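Atp-dependent DNA ligase (Psychromonas sp., PDB 4D05) probably seals nicks in DNA at the expense of ATP, working through an enzyme-adenylate intermediate, with an unusually small DNA-binding surface. Local coordinates at residues L144-H158 / R168-D180. Sequence-based numbering, arbitrary orientation.
Sequences LNKVVMGKGEGLMLH and RSRDLMKLKKFED. With AMP (adenosine monophosphate), chain H; SO4 (sulfate ion), chain F.
M156 and K174 face each other as a non-hydrogen-bonded pair in the antiparallel strands 154-158 and 173-175 of the ligase adenylation domain, and their side chains run the same way into the AMP pocket. M156 CG lies 3.4 Å from AMP C6, against a face of the adenine, and a bend at chi2 (-71°) brings SE to 3.9 Å from K174 CG. K174, extended beyond CG, carries NZ to 2.7 Å from AMP O1P. The same NZ donates to sulfate O1, and R168 grips that sulfate through NH1 and NH2, edge-on. A methionine in place of K174 would probably leave the AMP phosphate and the sulfate without the positive charge they share.

Behind this first shell, L155 pairs with L175 and L157 with M173, each pair through two backbone bonds. Their side chains lie on the sheet face away from AMP, where L140 of helix 137-149 touches L155 and L175. L144 CD2 of that helix sits 3.9 Å from L175 CG. Farther along, K176 NZ meets OE2 of one E153 conformer from above the carboxylate plane, a doubtful salt bridge. One water joins E153 O to K177 N, and K177 NZ donates to N145 OD1 at 2.6 Å.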
loop_
_atom_site.group_PDB
_atom_site.type_symbol
_atom_site.label_atom_id
_atom_site.label_comp_id
_atom_site.label_asym_id
_atom_site.label_seq_id
_atom_site.Cartn_x
_atom_site.Cartn_y
_atom_site.Cartn_z
ATOM N N LEU A 144 2.965 -0.757 13.620
ATOM C CA LEU A 144 3.208 0.009 12.389
ATOM C C LEU A 144 4.610 0.634 12.452
ATOM O O LEU A 144 5.380 0.603 11.485
ATOM C CB LEU A 144 2.127 1.047 12.192
ATOM C CG LEU A 144 2.269 1.949 10.985
ATOM C CD1 LEU A 144 2.295 1.150 9.724
ATOM C CD2 LEU A 144 1.102 2.928 10.985
ATOM N N ASN A 145 4.925 1.268 13.575
ATOM C CA ASN A 145 6.265 1.819 13.738
ATOM C C ASN A 145 7.393 0.790 13.629
ATOM O O ASN A 145 8.413 1.039 13.008
ATOM C CB ASN A 145 6.409 2.563 15.078
ATOM C CG ASN A 145 7.691 3.379 15.111
ATOM O OD1 ASN A 145 7.918 4.225 14.229
ATOM N ND2 ASN A 145 8.537 3.117 16.076
ATOM N N LYS A 146 7.236 -0.373 14.256
ATOM C CA LYS A 146 8.248 -1.411 14.147
ATOM C C LYS A 146 8.512 -1.788 12.692
ATOM O O LYS A 146 9.667 -1.920 12.263
ATOM C CB LYS A 146 7.819 -2.641 14.918
ATOM C CG LYS A 146 7.765 -2.437 16.405
ATOM C CD LYS A 146 7.269 -3.752 17.139
ATOM C CE LYS A 146 7.092 -3.570 18.632
ATOM N NZ LYS A 146 6.632 -4.883 19.232
ATOM N N VAL A 147 7.435 -1.945 11.951
ATOM C CA VAL A 147 7.530 -2.383 10.556
ATOM C C VAL A 147 8.203 -1.287 9.736
ATOM O O VAL A 147 9.153 -1.553 8.985
ATOM C CB VAL A 147 6.143 -2.671 10.018
ATOM C CG1 VAL A 147 6.159 -2.789 8.477
ATOM C CG2 VAL A 147 5.639 -3.934 10.622
ATOM N N VAL A 148 7.774 -0.036 9.924
ATOM C CA VAL A 148 8.327 1.061 9.111
ATOM C C VAL A 148 9.810 1.372 9.452
ATOM O O VAL A 148 10.636 1.633 8.554
ATOM C CB VAL A 148 7.433 2.309 9.220
ATOM C CG1 VAL A 148 8.121 3.566 8.642
ATOM C CG2 VAL A 148 6.069 2.039 8.566
HETATM N N MSE A 149 10.163 1.320 10.727
HETATM C CA MSE A 149 11.548 1.532 11.114
HETATM C C MSE A 149 12.437 0.445 10.546
HETATM O O MSE A 149 13.587 0.696 10.253
HETATM C CB MSE A 149 11.672 1.593 12.637
HETATM C CG MSE A 149 11.038 2.806 13.188
HETATM SE SE MSE A 149 12.085 4.360 12.654
HETATM C CE MSE A 149 13.863 3.544 12.979
ATOM N N GLY A 150 11.872 -0.734 10.340
ATOM C CA GLY A 150 12.570 -1.844 9.722
ATOM C C GLY A 150 12.493 -1.848 8.213
ATOM O O GLY A 150 12.896 -2.826 7.573
ATOM N N LYS A 151 12.006 -0.754 7.650
ATOM C CA LYS A 151 11.988 -0.501 6.196
ATOM C C LYS A 151 10.889 -1.265 5.473
ATOM O O LYS A 151 10.910 -1.401 4.223
ATOM C CB LYS A 151 13.348 -0.784 5.555
ATOM C CG LYS A 151 14.488 -0.083 6.224
ATOM C CD LYS A 151 14.226 1.371 6.259
ATOM C CE LYS A 151 15.490 2.151 6.613
ATOM N NZ LYS A 151 15.118 3.567 6.770
ATOM N N GLY A 152 9.904 -1.720 6.233
ATOM C CA GLY A 152 8.672 -2.199 5.649
ATOM C C GLY A 152 7.731 -1.065 5.276
ATOM O O GLY A 152 7.887 0.066 5.719
ATOM N N GLU A 153 6.698 -1.376 4.502
ATOM C CA GLU A 153 5.856 -0.353 3.892
ATOM C C GLU A 153 4.692 0.095 4.785
ATOM O O GLU A 153 4.275 1.244 4.764
ATOM C CB GLU A 153 5.333 -0.878 2.535
ATOM C CG GLU A 153 4.880 0.177 1.559
ATOM C CD GLU A 153 6.031 0.906 0.865
ATOM O OE1 GLU A 153 7.190 0.779 1.300
ATOM O OE2 GLU A 153 5.780 1.617 -0.129
ATOM N N GLY A 154 4.156 -0.831 5.567
ATOM C CA GLY A 154 2.981 -0.540 6.357
ATOM C C GLY A 154 2.277 -1.832 6.731
ATOM O O GLY A 154 2.905 -2.900 6.743
ATOM N N LEU A 155 0.987 -1.714 7.057
ATOM C CA LEU A 155 0.183 -2.873 7.449
ATOM C C LEU A 155 -1.081 -2.976 6.610
ATOM O O LEU A 155 -1.532 -2.000 6.013
ATOM C CB LEU A 155 -0.227 -2.749 8.932
ATOM C CG LEU A 155 0.931 -2.682 9.911
ATOM C CD1 LEU A 155 0.434 -2.387 11.338
ATOM C CD2 LEU A 155 1.663 -3.969 9.853
HETATM N N MSE A 156 -1.649 -4.174 6.566
HETATM C CA MSE A 156 -2.960 -4.410 6.028
HETATM C C MSE A 156 -3.833 -5.069 7.082
HETATM O O MSE A 156 -3.344 -5.860 7.865
HETATM C CB MSE A 156 -2.896 -5.369 4.815
HETATM C CG MSE A 156 -1.977 -4.904 3.678
HETATM SE SE MSE A 156 -2.702 -3.354 2.696
HETATM C CE MSE A 156 -4.485 -4.082 2.296
ATOM N N LEU A 157 -5.128 -4.733 7.070
ATOM C CA LEU A 157 -6.108 -5.277 7.978
ATOM C C LEU A 157 -7.220 -5.950 7.156
ATOM O O LEU A 157 -7.734 -5.370 6.200
ATOM C CB LEU A 157 -6.732 -4.176 8.823
ATOM C CG LEU A 157 -5.813 -3.559 9.905
ATOM C CD1 LEU A 157 -4.878 -2.489 9.344
ATOM C CD2 LEU A 157 -6.618 -2.953 11.002
ATOM N N HIS A 158 -7.620 -7.147 7.567
ATOM C CA HIS A 158 -8.678 -7.859 6.844
ATOM C C HIS A 158 -9.613 -8.506 7.853
ATOM O O HIS A 158 -9.191 -9.299 8.684
ATOM C CB HIS A 158 -8.029 -8.898 5.939
ATOM C CG HIS A 158 -8.939 -9.445 4.885
ATOM N ND1 HIS A 158 -8.459 -10.156 3.807
ATOM C CD2 HIS A 158 -10.279 -9.410 4.745
ATOM C CE1 HIS A 158 -9.463 -10.491 3.021
ATOM N NE2 HIS A 158 -10.587 -10.083 3.583
ATOM N N ARG A 168 -13.511 -2.896 -4.549
ATOM C CA ARG A 168 -12.981 -2.289 -3.323
ATOM C C ARG A 168 -13.790 -2.876 -2.180
ATOM O O ARG A 168 -14.971 -3.186 -2.336
ATOM C CB ARG A 168 -13.044 -0.741 -3.341
ATOM C CG ARG A 168 -12.130 -0.121 -4.379
ATOM C CD ARG A 168 -11.102 0.902 -3.836
ATOM N NE ARG A 168 -10.172 1.290 -4.908
ATOM C CZ ARG A 168 -8.874 0.971 -4.972
ATOM N NH1 ARG A 168 -8.267 0.289 -3.996
ATOM N NH2 ARG A 168 -8.146 1.383 -6.014
ATOM N N SER A 169 -13.115 -3.144 -1.073
ATOM C CA SER A 169 -13.772 -3.693 0.088
ATOM C C SER A 169 -13.464 -2.893 1.380
ATOM O O SER A 169 -12.314 -2.602 1.692
ATOM C CB SER A 169 -13.358 -5.142 0.270
ATOM O OG SER A 169 -13.781 -5.602 1.570
ATOM N N ARG A 170 -14.508 -2.555 2.132
ATOM C CA ARG A 170 -14.341 -1.927 3.422
ATOM C C ARG A 170 -13.771 -2.870 4.496
ATOM O O ARG A 170 -13.319 -2.432 5.549
ATOM C CB ARG A 170 -15.670 -1.434 3.922
ATOM C CG ARG A 170 -16.217 -0.248 3.160
ATOM C CD ARG A 170 -17.586 0.186 3.699
ATOM N NE ARG A 170 -17.548 0.739 5.064
ATOM C CZ ARG A 170 -17.253 2.007 5.359
ATOM N NH1 ARG A 170 -16.928 2.873 4.402
ATOM N NH2 ARG A 170 -17.263 2.414 6.620
ATOM N N ASP A 171 -13.826 -4.166 4.227
ATOM C CA ASP A 171 -13.307 -5.148 5.151
ATOM C C ASP A 171 -11.802 -5.364 4.982
ATOM O O ASP A 171 -11.193 -6.070 5.773
ATOM C CB ASP A 171 -14.001 -6.453 4.947
ATOM C CG ASP A 171 -15.394 -6.445 5.485
ATOM O OD1 ASP A 171 -15.702 -5.644 6.404
ATOM O OD2 ASP A 171 -16.173 -7.213 4.947
ATOM N N LEU A 172 -11.218 -4.790 3.930
ATOM C CA LEU A 172 -9.795 -4.878 3.691
ATOM C C LEU A 172 -9.236 -3.462 3.669
ATOM O O LEU A 172 -9.616 -2.686 2.807
ATOM C CB LEU A 172 -9.532 -5.550 2.326
ATOM C CG LEU A 172 -8.067 -5.746 1.944
ATOM C CD1 LEU A 172 -7.327 -6.685 2.891
ATOM C CD2 LEU A 172 -7.895 -6.241 0.506
HETATM N N MSE A 173 -8.365 -3.135 4.602
HETATM C CA MSE A 173 -7.861 -1.766 4.732
HETATM C C MSE A 173 -6.327 -1.665 4.734
HETATM O O MSE A 173 -5.646 -2.513 5.291
HETATM C CB MSE A 173 -8.379 -1.155 6.021
HETATM C CG MSE A 173 -9.870 -0.944 6.049
HETATM SE SE MSE A 173 -10.503 -0.345 7.794
HETATM C CE MSE A 173 -10.446 -2.056 8.661
ATOM N N LYS A 174 -5.831 -0.591 4.120
ATOM C CA LYS A 174 -4.418 -0.251 4.116
ATOM C C LYS A 174 -4.159 0.655 5.282
ATOM O O LYS A 174 -4.903 1.591 5.506
ATOM C CB LYS A 174 -4.020 0.573 2.866
ATOM C CG LYS A 174 -4.396 -0.019 1.580
ATOM C CD LYS A 174 -4.117 0.972 0.413
ATOM C CE LYS A 174 -4.284 0.252 -0.879
ATOM N NZ LYS A 174 -3.711 1.025 -2.002
ATOM N N LEU A 175 -3.040 0.438 5.955
ATOM C CA LEU A 175 -2.600 1.348 7.018
ATOM C C LEU A 175 -1.142 1.722 6.795
ATOM O O LEU A 175 -0.224 0.905 6.959
ATOM C CB LEU A 175 -2.806 0.689 8.385
ATOM C CG LEU A 175 -2.200 1.441 9.560
ATOM C CD1 LEU A 175 -2.698 2.857 9.656
ATOM C CD2 LEU A 175 -2.513 0.678 10.851
ATOM N N LYS A 176 -0.920 2.975 6.401
ATOM C CA LYS A 176 0.439 3.498 6.289
ATOM C C LYS A 176 0.534 4.670 7.245
ATOM O O LYS A 176 -0.490 5.194 7.709
ATOM C CB LYS A 176 0.754 3.917 4.844
ATOM C CG LYS A 176 0.852 2.718 3.892
ATOM C CD LYS A 176 1.261 3.087 2.481
ATOM C CE LYS A 176 2.761 3.343 2.400
ATOM N NZ LYS A 176 3.276 3.308 0.976
ATOM N N LYS A 177 1.747 5.086 7.555
ATOM C CA LYS A 177 1.914 6.234 8.442
ATOM C C LYS A 177 1.338 7.498 7.894
ATOM O O LYS A 177 0.816 8.344 8.648
ATOM C CB LYS A 177 3.388 6.435 8.791
ATOM C CG LYS A 177 3.795 5.513 9.929
ATOM C CD LYS A 177 4.838 6.075 10.783
ATOM C CE LYS A 177 5.199 5.083 11.889
ATOM N NZ LYS A 177 6.429 5.540 12.561
ATOM N N PHE A 178 1.401 7.633 6.580
ATOM C CA PHE A 178 0.836 8.780 5.939
ATOM C C PHE A 178 0.478 8.516 4.483
ATOM O O PHE A 178 0.817 7.479 3.890
ATOM C CB PHE A 178 1.819 9.956 6.014
ATOM C CG PHE A 178 3.140 9.651 5.418
ATOM C CD1 PHE A 178 3.328 9.734 4.047
ATOM C CD2 PHE A 178 4.206 9.264 6.224
ATOM C CE1 PHE A 178 4.574 9.441 3.483
ATOM C CE2 PHE A 178 5.441 8.965 5.668
ATOM C CZ PHE A 178 5.624 9.053 4.289
ATOM N N GLU A 179 -0.236 9.504 3.948
ATOM C CA GLU A 179 -0.657 9.607 2.562
ATOM C C GLU A 179 -0.030 10.891 1.972
ATOM O O GLU A 179 0.244 11.841 2.694
ATOM C CB GLU A 179 -2.206 9.750 2.511
ATOM C CG GLU A 179 -3.018 8.607 3.194
ATOM C CD GLU A 179 -4.535 8.906 3.230
ATOM O OE1 GLU A 179 -5.133 9.031 2.120
ATOM O OE2 GLU A 179 -5.116 9.044 4.361
ATOM N N ASP A 180 0.280 10.848 0.680
ATOM C CA ASP A 180 0.752 12.022 -0.070
ATOM C C ASP A 180 -0.280 12.336 -1.183
ATOM O O ASP A 180 -1.014 11.448 -1.635
ATOM C CB ASP A 180 2.154 11.778 -0.670
ATOM C CG ASP A 180 3.292 11.903 0.360
ATOM O OD1 ASP A 180 3.029 12.225 1.543
ATOM O OD2 ASP A 180 4.471 11.699 -0.028
HETATM P P AMP H . -0.225 0.057 -1.325
HETATM O O1P AMP H . -1.087 1.283 -1.223
HETATM O O2P AMP H . 0.925 -0.107 -2.302
HETATM O "O5'" AMP H . -1.213 -1.184 -1.386
HETATM C "C5'" AMP H . -0.569 -2.436 -1.334
HETATM C "C4'" AMP H . -1.181 -3.273 -2.416
HETATM O "O4'" AMP H . -0.639 -4.576 -2.417
HETATM C "C3'" AMP H . -2.641 -3.367 -2.127
HETATM O "O3'" AMP H . -3.268 -3.166 -3.404
HETATM C "C2'" AMP H . -2.832 -4.767 -1.619
HETATM O "O2'" AMP H . -4.069 -5.088 -2.260
HETATM C "C1'" AMP H . -1.547 -5.570 -1.981
HETATM N N9 AMP H . -0.883 -6.131 -0.755
HETATM C C8 AMP H . 0.412 -6.061 -0.334
HETATM N N7 AMP H . 0.610 -6.669 0.862
HETATM C C5 AMP H . -0.594 -7.194 1.184
HETATM C C6 AMP H . -1.127 -7.923 2.339
HETATM N N6 AMP H . -0.309 -8.260 3.347
HETATM N N1 AMP H . -2.421 -8.259 2.286
HETATM C C2 AMP H . -3.253 -7.882 1.306
HETATM N N3 AMP H . -2.858 -7.209 0.239
HETATM C C4 AMP H . -1.558 -6.841 0.136
HETATM S S SO4 F . -4.577 -0.716 -5.049
HETATM O O1 SO4 F . -3.262 -0.248 -4.597
HETATM O O2 SO4 F . -4.460 -1.928 -5.885
HETATM O O3 SO4 F . -5.418 -1.071 -3.900
HETATM O O4 SO4 F . -5.226 0.347 -5.834
HETATM O O HOH W 1 3.923 3.628 6.420
#